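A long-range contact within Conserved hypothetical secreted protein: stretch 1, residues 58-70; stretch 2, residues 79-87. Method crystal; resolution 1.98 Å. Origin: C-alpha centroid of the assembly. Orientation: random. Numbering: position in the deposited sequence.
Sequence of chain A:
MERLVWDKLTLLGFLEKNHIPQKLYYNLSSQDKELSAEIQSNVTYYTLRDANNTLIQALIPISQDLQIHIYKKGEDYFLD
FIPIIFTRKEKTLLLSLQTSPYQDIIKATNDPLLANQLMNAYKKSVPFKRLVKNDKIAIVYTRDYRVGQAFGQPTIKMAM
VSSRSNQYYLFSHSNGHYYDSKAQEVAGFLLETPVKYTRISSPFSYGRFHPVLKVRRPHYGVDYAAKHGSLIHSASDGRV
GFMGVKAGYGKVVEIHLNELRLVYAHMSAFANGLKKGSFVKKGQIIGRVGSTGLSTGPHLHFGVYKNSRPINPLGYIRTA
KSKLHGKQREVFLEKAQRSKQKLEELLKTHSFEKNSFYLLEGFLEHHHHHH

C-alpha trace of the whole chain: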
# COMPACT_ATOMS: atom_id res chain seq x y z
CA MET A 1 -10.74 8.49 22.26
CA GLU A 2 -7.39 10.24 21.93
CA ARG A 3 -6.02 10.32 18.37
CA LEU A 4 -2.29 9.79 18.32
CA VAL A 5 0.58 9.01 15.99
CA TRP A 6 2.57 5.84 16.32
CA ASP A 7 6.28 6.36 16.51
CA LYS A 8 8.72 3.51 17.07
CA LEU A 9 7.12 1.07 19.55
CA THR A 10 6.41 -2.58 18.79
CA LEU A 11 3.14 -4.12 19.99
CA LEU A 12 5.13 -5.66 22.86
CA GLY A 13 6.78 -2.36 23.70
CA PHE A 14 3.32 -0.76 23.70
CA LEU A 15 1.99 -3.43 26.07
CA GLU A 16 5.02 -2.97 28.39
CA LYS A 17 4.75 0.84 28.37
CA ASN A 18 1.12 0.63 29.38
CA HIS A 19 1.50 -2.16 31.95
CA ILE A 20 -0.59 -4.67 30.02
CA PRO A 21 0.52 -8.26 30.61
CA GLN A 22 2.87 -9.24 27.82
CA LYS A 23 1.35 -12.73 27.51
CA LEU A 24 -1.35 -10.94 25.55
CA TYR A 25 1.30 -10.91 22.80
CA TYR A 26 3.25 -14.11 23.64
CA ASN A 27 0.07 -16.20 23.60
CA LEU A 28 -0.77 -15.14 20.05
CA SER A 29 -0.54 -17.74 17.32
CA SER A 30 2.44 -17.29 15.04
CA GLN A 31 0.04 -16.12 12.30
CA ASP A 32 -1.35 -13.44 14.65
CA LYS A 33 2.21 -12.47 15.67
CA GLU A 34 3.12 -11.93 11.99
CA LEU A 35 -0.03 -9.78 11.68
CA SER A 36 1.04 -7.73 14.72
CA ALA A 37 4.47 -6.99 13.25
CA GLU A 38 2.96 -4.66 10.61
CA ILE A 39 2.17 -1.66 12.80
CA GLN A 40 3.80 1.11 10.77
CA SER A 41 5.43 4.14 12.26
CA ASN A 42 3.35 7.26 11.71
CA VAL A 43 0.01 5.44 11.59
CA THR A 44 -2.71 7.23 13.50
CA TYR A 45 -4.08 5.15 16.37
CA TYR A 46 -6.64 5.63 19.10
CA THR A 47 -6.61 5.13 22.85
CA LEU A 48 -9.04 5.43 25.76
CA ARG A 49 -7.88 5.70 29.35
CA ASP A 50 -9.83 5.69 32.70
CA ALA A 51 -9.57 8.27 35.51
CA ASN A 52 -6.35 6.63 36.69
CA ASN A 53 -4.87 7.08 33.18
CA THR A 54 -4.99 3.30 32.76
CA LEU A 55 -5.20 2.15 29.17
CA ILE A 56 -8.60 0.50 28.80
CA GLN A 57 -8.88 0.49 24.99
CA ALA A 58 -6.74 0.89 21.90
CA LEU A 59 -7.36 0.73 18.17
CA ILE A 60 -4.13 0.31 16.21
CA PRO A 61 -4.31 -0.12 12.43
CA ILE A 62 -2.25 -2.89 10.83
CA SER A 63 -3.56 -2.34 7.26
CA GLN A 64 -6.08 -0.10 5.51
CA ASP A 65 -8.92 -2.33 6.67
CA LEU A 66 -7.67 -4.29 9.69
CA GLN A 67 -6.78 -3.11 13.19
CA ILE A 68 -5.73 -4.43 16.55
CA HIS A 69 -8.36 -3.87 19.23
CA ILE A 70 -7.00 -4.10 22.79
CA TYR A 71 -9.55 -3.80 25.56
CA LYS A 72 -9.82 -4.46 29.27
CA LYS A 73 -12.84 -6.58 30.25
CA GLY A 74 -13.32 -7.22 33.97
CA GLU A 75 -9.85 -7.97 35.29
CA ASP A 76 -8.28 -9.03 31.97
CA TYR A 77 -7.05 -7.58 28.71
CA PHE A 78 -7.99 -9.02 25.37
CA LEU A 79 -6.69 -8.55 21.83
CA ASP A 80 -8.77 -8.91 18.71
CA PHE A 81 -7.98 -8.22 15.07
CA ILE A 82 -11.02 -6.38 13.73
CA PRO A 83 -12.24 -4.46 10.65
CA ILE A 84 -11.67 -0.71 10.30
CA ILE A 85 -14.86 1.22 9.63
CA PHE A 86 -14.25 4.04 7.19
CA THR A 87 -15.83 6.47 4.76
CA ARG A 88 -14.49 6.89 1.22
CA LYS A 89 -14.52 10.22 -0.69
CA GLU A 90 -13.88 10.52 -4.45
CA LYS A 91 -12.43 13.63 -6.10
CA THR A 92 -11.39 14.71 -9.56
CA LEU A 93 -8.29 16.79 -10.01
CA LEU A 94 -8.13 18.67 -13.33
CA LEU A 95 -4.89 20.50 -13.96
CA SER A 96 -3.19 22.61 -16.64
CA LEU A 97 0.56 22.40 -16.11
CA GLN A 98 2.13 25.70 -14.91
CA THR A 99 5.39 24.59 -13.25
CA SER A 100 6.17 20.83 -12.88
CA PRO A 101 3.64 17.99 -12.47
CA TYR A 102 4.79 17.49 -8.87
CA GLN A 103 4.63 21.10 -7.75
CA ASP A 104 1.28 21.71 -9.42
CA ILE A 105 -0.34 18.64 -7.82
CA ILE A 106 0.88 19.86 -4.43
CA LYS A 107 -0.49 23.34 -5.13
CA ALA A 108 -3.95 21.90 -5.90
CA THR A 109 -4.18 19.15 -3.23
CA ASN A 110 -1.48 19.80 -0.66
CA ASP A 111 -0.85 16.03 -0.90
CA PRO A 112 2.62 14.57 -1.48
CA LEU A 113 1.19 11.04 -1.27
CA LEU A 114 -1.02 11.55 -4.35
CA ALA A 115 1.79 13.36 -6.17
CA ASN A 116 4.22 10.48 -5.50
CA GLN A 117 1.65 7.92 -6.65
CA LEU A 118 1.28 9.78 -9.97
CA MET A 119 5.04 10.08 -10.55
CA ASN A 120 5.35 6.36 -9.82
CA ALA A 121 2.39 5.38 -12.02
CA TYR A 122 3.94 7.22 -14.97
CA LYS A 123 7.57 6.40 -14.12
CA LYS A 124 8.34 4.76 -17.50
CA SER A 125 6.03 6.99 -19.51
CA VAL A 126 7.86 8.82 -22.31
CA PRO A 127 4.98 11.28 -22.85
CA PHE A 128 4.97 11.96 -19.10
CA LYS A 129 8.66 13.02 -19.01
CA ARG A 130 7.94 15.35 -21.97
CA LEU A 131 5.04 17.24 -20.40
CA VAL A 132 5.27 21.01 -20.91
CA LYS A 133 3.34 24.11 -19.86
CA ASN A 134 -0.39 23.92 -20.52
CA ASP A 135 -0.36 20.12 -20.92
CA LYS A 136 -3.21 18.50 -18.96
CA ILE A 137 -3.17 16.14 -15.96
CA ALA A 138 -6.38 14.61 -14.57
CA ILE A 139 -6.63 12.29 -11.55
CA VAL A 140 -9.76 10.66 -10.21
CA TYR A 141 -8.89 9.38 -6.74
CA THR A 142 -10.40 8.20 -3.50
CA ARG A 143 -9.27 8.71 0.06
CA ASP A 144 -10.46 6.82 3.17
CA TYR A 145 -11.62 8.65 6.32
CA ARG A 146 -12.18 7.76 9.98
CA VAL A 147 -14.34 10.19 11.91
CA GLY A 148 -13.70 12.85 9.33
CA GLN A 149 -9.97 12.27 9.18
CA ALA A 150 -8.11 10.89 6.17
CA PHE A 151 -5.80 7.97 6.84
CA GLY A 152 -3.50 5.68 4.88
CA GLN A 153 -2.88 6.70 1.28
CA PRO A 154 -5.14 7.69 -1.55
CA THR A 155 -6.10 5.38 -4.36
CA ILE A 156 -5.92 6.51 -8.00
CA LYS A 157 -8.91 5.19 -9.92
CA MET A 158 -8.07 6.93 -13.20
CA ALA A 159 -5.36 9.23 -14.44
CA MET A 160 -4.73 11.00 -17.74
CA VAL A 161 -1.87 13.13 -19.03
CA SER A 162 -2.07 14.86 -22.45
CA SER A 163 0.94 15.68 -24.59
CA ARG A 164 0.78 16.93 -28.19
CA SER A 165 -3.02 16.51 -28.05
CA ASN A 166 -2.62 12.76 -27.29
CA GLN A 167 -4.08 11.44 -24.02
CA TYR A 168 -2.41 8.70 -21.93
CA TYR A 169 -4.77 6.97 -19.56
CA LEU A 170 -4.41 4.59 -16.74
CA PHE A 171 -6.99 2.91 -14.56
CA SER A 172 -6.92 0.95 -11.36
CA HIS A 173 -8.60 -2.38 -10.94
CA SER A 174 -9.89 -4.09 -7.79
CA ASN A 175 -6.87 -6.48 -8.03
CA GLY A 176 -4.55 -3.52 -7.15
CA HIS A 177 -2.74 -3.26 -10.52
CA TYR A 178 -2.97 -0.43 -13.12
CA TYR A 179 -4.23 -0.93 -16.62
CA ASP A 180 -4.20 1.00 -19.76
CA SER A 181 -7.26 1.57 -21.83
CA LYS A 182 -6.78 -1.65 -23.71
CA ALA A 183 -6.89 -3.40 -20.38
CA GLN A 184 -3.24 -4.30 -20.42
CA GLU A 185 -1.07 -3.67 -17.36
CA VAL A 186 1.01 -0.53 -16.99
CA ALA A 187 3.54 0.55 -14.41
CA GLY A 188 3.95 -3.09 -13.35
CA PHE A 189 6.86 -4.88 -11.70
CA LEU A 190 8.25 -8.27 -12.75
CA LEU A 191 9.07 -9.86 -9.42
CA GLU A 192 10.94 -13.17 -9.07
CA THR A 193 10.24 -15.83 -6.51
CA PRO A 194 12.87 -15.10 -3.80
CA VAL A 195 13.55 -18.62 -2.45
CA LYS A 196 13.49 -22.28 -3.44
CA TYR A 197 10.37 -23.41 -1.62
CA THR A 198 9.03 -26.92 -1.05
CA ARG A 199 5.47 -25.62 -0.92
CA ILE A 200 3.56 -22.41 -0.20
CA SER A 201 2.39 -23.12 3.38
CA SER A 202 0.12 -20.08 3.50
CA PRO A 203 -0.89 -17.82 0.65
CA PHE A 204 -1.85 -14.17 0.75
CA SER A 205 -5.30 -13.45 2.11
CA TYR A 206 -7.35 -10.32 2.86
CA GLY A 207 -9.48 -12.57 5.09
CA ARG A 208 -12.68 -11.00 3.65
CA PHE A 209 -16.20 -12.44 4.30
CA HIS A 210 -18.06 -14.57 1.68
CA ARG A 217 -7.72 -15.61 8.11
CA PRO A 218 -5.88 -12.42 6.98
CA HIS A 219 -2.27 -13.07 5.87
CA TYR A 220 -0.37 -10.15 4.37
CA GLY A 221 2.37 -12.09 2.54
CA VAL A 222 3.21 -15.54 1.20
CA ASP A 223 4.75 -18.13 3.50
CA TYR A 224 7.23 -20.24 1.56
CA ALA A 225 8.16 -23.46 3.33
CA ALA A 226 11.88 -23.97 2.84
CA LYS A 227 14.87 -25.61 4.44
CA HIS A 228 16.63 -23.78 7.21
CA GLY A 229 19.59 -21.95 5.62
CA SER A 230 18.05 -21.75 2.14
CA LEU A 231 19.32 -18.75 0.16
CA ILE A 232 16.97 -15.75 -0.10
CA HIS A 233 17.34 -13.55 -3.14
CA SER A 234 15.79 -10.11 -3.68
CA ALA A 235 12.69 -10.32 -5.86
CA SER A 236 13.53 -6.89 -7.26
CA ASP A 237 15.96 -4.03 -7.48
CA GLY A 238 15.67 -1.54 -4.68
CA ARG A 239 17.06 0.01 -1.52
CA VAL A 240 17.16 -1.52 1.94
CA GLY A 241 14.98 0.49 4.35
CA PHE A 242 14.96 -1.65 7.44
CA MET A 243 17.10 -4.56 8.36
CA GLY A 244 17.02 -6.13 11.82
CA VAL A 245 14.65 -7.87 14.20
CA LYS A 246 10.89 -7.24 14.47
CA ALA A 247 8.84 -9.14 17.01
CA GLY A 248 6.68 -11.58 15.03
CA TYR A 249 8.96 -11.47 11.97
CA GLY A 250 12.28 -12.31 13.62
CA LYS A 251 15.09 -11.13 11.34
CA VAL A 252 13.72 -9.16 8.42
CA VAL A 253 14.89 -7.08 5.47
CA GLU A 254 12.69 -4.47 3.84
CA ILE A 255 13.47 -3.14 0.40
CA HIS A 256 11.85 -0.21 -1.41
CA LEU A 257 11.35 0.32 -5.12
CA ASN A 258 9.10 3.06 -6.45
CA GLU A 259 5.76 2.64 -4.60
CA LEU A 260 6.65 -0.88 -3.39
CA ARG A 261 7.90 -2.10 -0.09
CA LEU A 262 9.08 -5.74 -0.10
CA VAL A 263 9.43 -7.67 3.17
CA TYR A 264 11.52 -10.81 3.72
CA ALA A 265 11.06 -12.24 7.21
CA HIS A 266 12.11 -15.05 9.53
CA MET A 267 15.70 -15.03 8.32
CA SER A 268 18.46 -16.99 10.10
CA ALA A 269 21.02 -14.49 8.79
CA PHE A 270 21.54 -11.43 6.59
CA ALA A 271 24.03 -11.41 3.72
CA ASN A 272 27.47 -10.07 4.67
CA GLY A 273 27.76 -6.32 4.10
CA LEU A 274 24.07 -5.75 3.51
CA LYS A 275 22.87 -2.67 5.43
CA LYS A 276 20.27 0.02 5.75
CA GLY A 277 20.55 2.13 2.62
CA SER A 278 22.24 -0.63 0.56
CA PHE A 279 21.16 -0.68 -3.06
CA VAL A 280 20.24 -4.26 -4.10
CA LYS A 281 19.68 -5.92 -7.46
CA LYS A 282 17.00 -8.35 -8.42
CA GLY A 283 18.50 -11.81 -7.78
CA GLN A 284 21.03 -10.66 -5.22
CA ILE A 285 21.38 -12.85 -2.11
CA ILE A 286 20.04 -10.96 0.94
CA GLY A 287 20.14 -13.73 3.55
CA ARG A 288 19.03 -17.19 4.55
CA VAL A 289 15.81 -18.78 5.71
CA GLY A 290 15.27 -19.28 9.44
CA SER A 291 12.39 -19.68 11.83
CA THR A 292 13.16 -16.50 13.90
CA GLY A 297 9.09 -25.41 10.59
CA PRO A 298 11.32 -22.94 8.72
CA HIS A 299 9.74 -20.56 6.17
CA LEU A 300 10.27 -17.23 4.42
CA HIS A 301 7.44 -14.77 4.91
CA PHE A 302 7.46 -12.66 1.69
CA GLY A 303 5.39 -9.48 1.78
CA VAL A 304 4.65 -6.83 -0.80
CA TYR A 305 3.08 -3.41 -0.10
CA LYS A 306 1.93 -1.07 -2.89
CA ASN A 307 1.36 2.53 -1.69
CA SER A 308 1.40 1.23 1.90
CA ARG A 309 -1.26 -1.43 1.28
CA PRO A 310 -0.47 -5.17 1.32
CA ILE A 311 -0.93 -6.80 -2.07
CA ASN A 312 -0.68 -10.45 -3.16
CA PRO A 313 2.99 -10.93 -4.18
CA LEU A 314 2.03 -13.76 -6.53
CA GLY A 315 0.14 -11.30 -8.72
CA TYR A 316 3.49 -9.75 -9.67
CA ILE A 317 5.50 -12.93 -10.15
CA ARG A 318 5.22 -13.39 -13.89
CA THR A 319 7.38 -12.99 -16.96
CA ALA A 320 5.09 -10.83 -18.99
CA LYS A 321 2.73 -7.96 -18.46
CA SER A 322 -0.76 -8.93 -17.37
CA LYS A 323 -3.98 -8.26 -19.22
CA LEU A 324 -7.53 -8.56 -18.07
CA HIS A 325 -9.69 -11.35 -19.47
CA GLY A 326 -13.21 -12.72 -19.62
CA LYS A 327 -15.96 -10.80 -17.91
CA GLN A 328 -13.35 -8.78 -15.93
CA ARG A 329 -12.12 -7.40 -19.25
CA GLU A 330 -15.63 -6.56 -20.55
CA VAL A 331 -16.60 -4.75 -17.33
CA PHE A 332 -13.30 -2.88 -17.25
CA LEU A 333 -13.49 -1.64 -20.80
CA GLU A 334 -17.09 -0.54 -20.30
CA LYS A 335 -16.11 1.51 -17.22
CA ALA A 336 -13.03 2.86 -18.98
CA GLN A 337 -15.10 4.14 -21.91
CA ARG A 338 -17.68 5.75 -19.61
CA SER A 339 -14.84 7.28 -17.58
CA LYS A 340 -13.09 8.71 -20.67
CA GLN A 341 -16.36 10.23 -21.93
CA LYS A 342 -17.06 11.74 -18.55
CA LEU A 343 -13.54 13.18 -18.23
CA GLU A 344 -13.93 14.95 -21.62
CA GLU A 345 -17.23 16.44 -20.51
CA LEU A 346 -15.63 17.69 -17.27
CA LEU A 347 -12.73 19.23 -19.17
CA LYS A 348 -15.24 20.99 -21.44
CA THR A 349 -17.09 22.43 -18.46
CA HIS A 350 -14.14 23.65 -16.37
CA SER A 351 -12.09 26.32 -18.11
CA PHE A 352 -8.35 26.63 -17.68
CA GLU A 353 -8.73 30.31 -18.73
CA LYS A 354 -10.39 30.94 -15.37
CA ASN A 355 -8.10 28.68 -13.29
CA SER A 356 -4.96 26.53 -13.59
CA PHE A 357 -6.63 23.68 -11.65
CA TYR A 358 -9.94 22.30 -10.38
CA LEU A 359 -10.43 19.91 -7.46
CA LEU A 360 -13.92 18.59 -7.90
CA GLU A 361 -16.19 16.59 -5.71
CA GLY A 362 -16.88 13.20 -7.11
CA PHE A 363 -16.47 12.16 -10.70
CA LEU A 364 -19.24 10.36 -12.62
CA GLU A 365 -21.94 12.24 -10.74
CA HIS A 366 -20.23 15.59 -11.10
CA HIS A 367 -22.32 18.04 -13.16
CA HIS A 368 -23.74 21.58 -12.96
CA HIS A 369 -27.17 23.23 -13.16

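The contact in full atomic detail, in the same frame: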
# COMPACT_ATOMS: atom_id res chain seq x y z
N ALA A 58 -7.57 0.37 22.98
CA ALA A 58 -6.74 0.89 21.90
C ALA A 58 -7.16 0.29 20.57
O ALA A 58 -7.53 -0.91 20.48
CB ALA A 58 -5.29 0.60 22.16
N LEU A 59 -7.10 1.14 19.53
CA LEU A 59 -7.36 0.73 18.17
C LEU A 59 -6.13 1.14 17.37
O LEU A 59 -5.82 2.34 17.26
CB LEU A 59 -8.62 1.39 17.63
CG LEU A 59 -9.94 1.03 18.31
CD1 LEU A 59 -11.05 1.92 17.76
CD2 LEU A 59 -10.29 -0.44 18.11
N ILE A 60 -5.43 0.14 16.85
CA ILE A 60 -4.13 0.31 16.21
C ILE A 60 -4.18 -0.35 14.82
O ILE A 60 -4.28 -1.57 14.71
CB ILE A 60 -3.00 -0.33 17.03
CG1 ILE A 60 -2.95 0.28 18.45
CG2 ILE A 60 -1.66 -0.15 16.34
CD1 ILE A 60 -2.14 -0.58 19.44
N PRO A 61 -4.14 0.46 13.76
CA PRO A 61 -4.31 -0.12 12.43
C PRO A 61 -3.10 -0.95 12.04
O PRO A 61 -1.99 -0.54 12.32
CB PRO A 61 -4.40 1.10 11.52
CG PRO A 61 -4.62 2.27 12.40
CD PRO A 61 -4.00 1.92 13.71
N ILE A 62 -3.33 -2.10 11.42
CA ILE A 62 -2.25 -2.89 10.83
C ILE A 62 -2.33 -2.93 9.30
O ILE A 62 -1.40 -3.40 8.67
CB ILE A 62 -2.13 -4.31 11.41
CG1 ILE A 62 -3.43 -5.07 11.38
CG2 ILE A 62 -1.63 -4.26 12.86
CD1 ILE A 62 -3.29 -6.45 11.98
N SER A 63 -3.45 -2.50 8.71
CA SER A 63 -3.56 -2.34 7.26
C SER A 63 -4.61 -1.26 7.04
O SER A 63 -5.04 -0.61 8.00
CB SER A 63 -3.98 -3.64 6.58
OG SER A 63 -5.33 -3.99 6.86
N GLN A 64 -5.03 -1.08 5.80
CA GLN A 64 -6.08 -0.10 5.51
C GLN A 64 -7.46 -0.58 5.96
O GLN A 64 -8.39 0.21 6.08
CB GLN A 64 -6.12 0.25 4.02
CG GLN A 64 -6.67 -0.86 3.13
CD GLN A 64 -5.60 -1.84 2.67
OE1 GLN A 64 -4.60 -2.09 3.36
NE2 GLN A 64 -5.81 -2.41 1.49
N ASP A 65 -7.62 -1.88 6.19
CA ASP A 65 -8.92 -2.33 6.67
C ASP A 65 -8.91 -3.29 7.85
O ASP A 65 -9.96 -3.82 8.18
CB ASP A 65 -9.75 -2.88 5.53
CG ASP A 65 -9.09 -4.00 4.83
OD1 ASP A 65 -8.50 -4.83 5.53
OD2 ASP A 65 -9.15 -4.02 3.58
N LEU A 66 -7.76 -3.46 8.50
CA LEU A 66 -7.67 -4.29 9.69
C LEU A 66 -6.92 -3.56 10.80
O LEU A 66 -5.91 -2.86 10.56
CB LEU A 66 -6.94 -5.60 9.38
CG LEU A 66 -7.07 -6.70 10.43
CD1 LEU A 66 -8.47 -7.30 10.43
CD2 LEU A 66 -6.03 -7.79 10.15
N GLN A 67 -7.40 -3.75 12.03
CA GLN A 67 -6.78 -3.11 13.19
C GLN A 67 -6.75 -4.02 14.40
O GLN A 67 -7.55 -4.92 14.55
CB GLN A 67 -7.51 -1.80 13.57
CG GLN A 67 -8.94 -1.94 14.08
CD GLN A 67 -9.72 -0.61 14.12
OE1 GLN A 67 -9.17 0.44 14.41
NE2 GLN A 67 -11.01 -0.68 13.83
N ILE A 68 -5.79 -3.76 15.27
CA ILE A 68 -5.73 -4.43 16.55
C ILE A 68 -6.66 -3.68 17.49
O ILE A 68 -6.54 -2.47 17.63
CB ILE A 68 -4.32 -4.35 17.14
CG1 ILE A 68 -3.39 -5.26 16.34
CG2 ILE A 68 -4.30 -4.72 18.62
CD1 ILE A 68 -1.93 -5.03 16.68
N HIS A 69 -7.56 -4.41 18.14
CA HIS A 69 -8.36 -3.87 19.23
C HIS A 69 -7.92 -4.50 20.55
O HIS A 69 -8.10 -5.71 20.76
CB HIS A 69 -9.83 -4.17 18.97
CG HIS A 69 -10.77 -3.60 20.00
ND1 HIS A 69 -12.01 -4.15 20.26
CD2 HIS A 69 -10.64 -2.54 20.83
CE1 HIS A 69 -12.60 -3.46 21.23
NE2 HIS A 69 -11.80 -2.46 21.57
N ILE A 70 -7.35 -3.68 21.44
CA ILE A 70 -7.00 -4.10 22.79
C ILE A 70 -8.01 -3.50 23.73
O ILE A 70 -8.30 -2.29 23.66
CB ILE A 70 -5.61 -3.60 23.21
CG1 ILE A 70 -4.53 -4.35 22.42
CG2 ILE A 70 -5.40 -3.78 24.71
CD1 ILE A 70 -3.20 -3.64 22.38
N LEU A 79 -7.17 -9.13 23.07
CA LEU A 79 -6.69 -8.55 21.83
C LEU A 79 -7.39 -9.21 20.68
O LEU A 79 -7.31 -10.44 20.54
CB LEU A 79 -5.18 -8.75 21.76
CG LEU A 79 -4.43 -7.95 20.71
CD1 LEU A 79 -3.00 -7.71 21.17
CD2 LEU A 79 -4.51 -8.66 19.36
N ASP A 80 -8.10 -8.41 19.90
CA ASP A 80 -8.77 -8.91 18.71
C ASP A 80 -8.19 -8.19 17.50
O ASP A 80 -7.71 -7.07 17.61
CB ASP A 80 -10.29 -8.64 18.73
CG ASP A 80 -11.01 -9.37 19.84
OD1 ASP A 80 -10.60 -10.49 20.18
OD2 ASP A 80 -12.00 -8.82 20.37
N PHE A 81 -8.29 -8.84 16.35
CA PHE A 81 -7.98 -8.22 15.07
C PHE A 81 -9.33 -7.98 14.44
O PHE A 81 -10.08 -8.92 14.21
CB PHE A 81 -7.13 -9.15 14.24
CG PHE A 81 -5.74 -9.31 14.79
CD1 PHE A 81 -4.73 -8.42 14.43
CD2 PHE A 81 -5.44 -10.33 15.68
CE1 PHE A 81 -3.44 -8.55 14.95
CE2 PHE A 81 -4.16 -10.47 16.19
CZ PHE A 81 -3.16 -9.57 15.84
N ILE A 82 -9.67 -6.72 14.19
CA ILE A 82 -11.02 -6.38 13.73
C ILE A 82 -11.00 -5.47 12.51
O ILE A 82 -10.00 -4.80 12.26
CB ILE A 82 -11.83 -5.71 14.86
CG1 ILE A 82 -11.23 -4.38 15.25
CG2 ILE A 82 -11.90 -6.63 16.07
CD1 ILE A 82 -12.12 -3.56 16.18
N PRO A 83 -12.13 -5.41 11.77
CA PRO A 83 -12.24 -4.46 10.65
C PRO A 83 -12.15 -3.00 11.08
O PRO A 83 -12.48 -2.67 12.22
CB PRO A 83 -13.63 -4.74 10.07
CG PRO A 83 -13.98 -6.10 10.53
CD PRO A 83 -13.31 -6.28 11.86
N ILE A 84 -11.66 -2.16 10.18
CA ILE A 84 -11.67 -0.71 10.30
C ILE A 84 -12.89 -0.20 9.55
O ILE A 84 -13.09 -0.52 8.37
CB ILE A 84 -10.43 -0.04 9.69
CG1 ILE A 84 -9.14 -0.51 10.40
CG2 ILE A 84 -10.51 1.46 9.83
CD1 ILE A 84 -7.86 -0.00 9.73
N ILE A 85 -13.70 0.59 10.24
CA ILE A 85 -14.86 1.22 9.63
C ILE A 85 -14.41 2.57 9.09
O ILE A 85 -13.81 3.38 9.79
CB ILE A 85 -16.04 1.40 10.62
CG1 ILE A 85 -16.50 0.06 11.18
CG2 ILE A 85 -17.23 2.04 9.90
CD1 ILE A 85 -17.41 0.18 12.39
N PHE A 86 -14.69 2.81 7.82
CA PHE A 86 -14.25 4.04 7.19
C PHE A 86 -15.21 4.53 6.13
O PHE A 86 -16.01 3.76 5.59
CB PHE A 86 -12.85 3.86 6.59
CG PHE A 86 -12.78 2.82 5.50
CD1 PHE A 86 -13.11 3.15 4.19
CD2 PHE A 86 -12.38 1.52 5.79
CE1 PHE A 86 -13.06 2.19 3.19
CE2 PHE A 86 -12.32 0.56 4.79
CZ PHE A 86 -12.66 0.89 3.49
N THR A 87 -15.09 5.82 5.84
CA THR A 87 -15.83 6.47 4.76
C THR A 87 -14.86 6.79 3.62
O THR A 87 -13.70 7.13 3.85
CB THR A 87 -16.54 7.74 5.29
OG1 THR A 87 -17.50 7.34 6.27
CG2 THR A 87 -17.29 8.43 4.18
O HOH W 1 -13.09 1.09 12.91

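Residues 66-70 and 79-83 form neighbouring antiparallel strands. Their N-to-C directions make an angle of 144°, and their axes approach to 4.6 Å. Residues 58-61 pair with 66-70 on its other edge, so the strand 66-70 lies in the middle of three.

The backbone bonds alternate along the ladder. His69 and Asp80 form a hydrogen-bonded pair: His69 N donates to Asp80 O at 2.7 Å, and Asp80 N donates to His69 O at 2.8 Å. Gln67 and Ile82 form the next such pair. Gln67 N to Ile82 O and Ile82 N to Gln67 O are both 2.8 Å. Beyond the strand pairing, Ile84 N donates to Asp65 O at 3.1 Å. The residues between these pairs turn their amides outward. Ile68 N thus serves the other neighbour, donating to Ile60 O at 2.7 Å, and Ile68 O accepts from Ile60 N at 2.9 Å. Several carbonyls also receive a CA-H...O contact across the ladder, such as Leu79 CA to His69 O at 3.3 Å.

The Gln67 side chain adds a polar link. Its NE2 donates to Pro83 O at 3.0 Å and to a water at 2.9 Å from NE2. The same water accepts from Ile85 N, 2.8 Å from the water oxygen. One amide nitrogen thus satisfies a carbonyl directly and reaches a backbone NH through the water. Gln67 OE1 is bonded elsewhere in the structure.

In the turn, Ser63 OG accepts from Asp65 N at 3.2 Å. A weak bond from Leu66 N to Ser63 OG measures 3.0 Å. Leu66 O accepts from Ile62 N at 2.8 Å and from Ser63 N at 3.1 Å. Gln64 O is the exception: the contact buries it, and it has no partner in the model.

Side chains meet on both faces of the sheet. On the face of Ile68, Ile70, Leu79 and Phe81, Ile68 CG2 lies 3.8 Å from Leu79 CG, and Ile70 CG1 lies 3.9 Å from Leu79 CD1. Ile62 CD1 meets the edge of the Phe81 ring, 3.5 Å from Phe81 CD1. Ile68 CG1 lies 3.6 Å from Phe81 CE1. On the face of Gln67, His69, Asp80 and Ile82, the Ile82 side chain packs against Gln67, His69 and Leu59. Its CG1 is 3.5 Å from Gln67 CG, and its CD1 is 3.7 Å from His69 CB and 4.1 Å from Leu59 CD2. Ile84 is the residue most covered by the opposing stretch. Its CD1 lies 4.0 Å from Pro61 CB and 3.4 Å from Ser63 O.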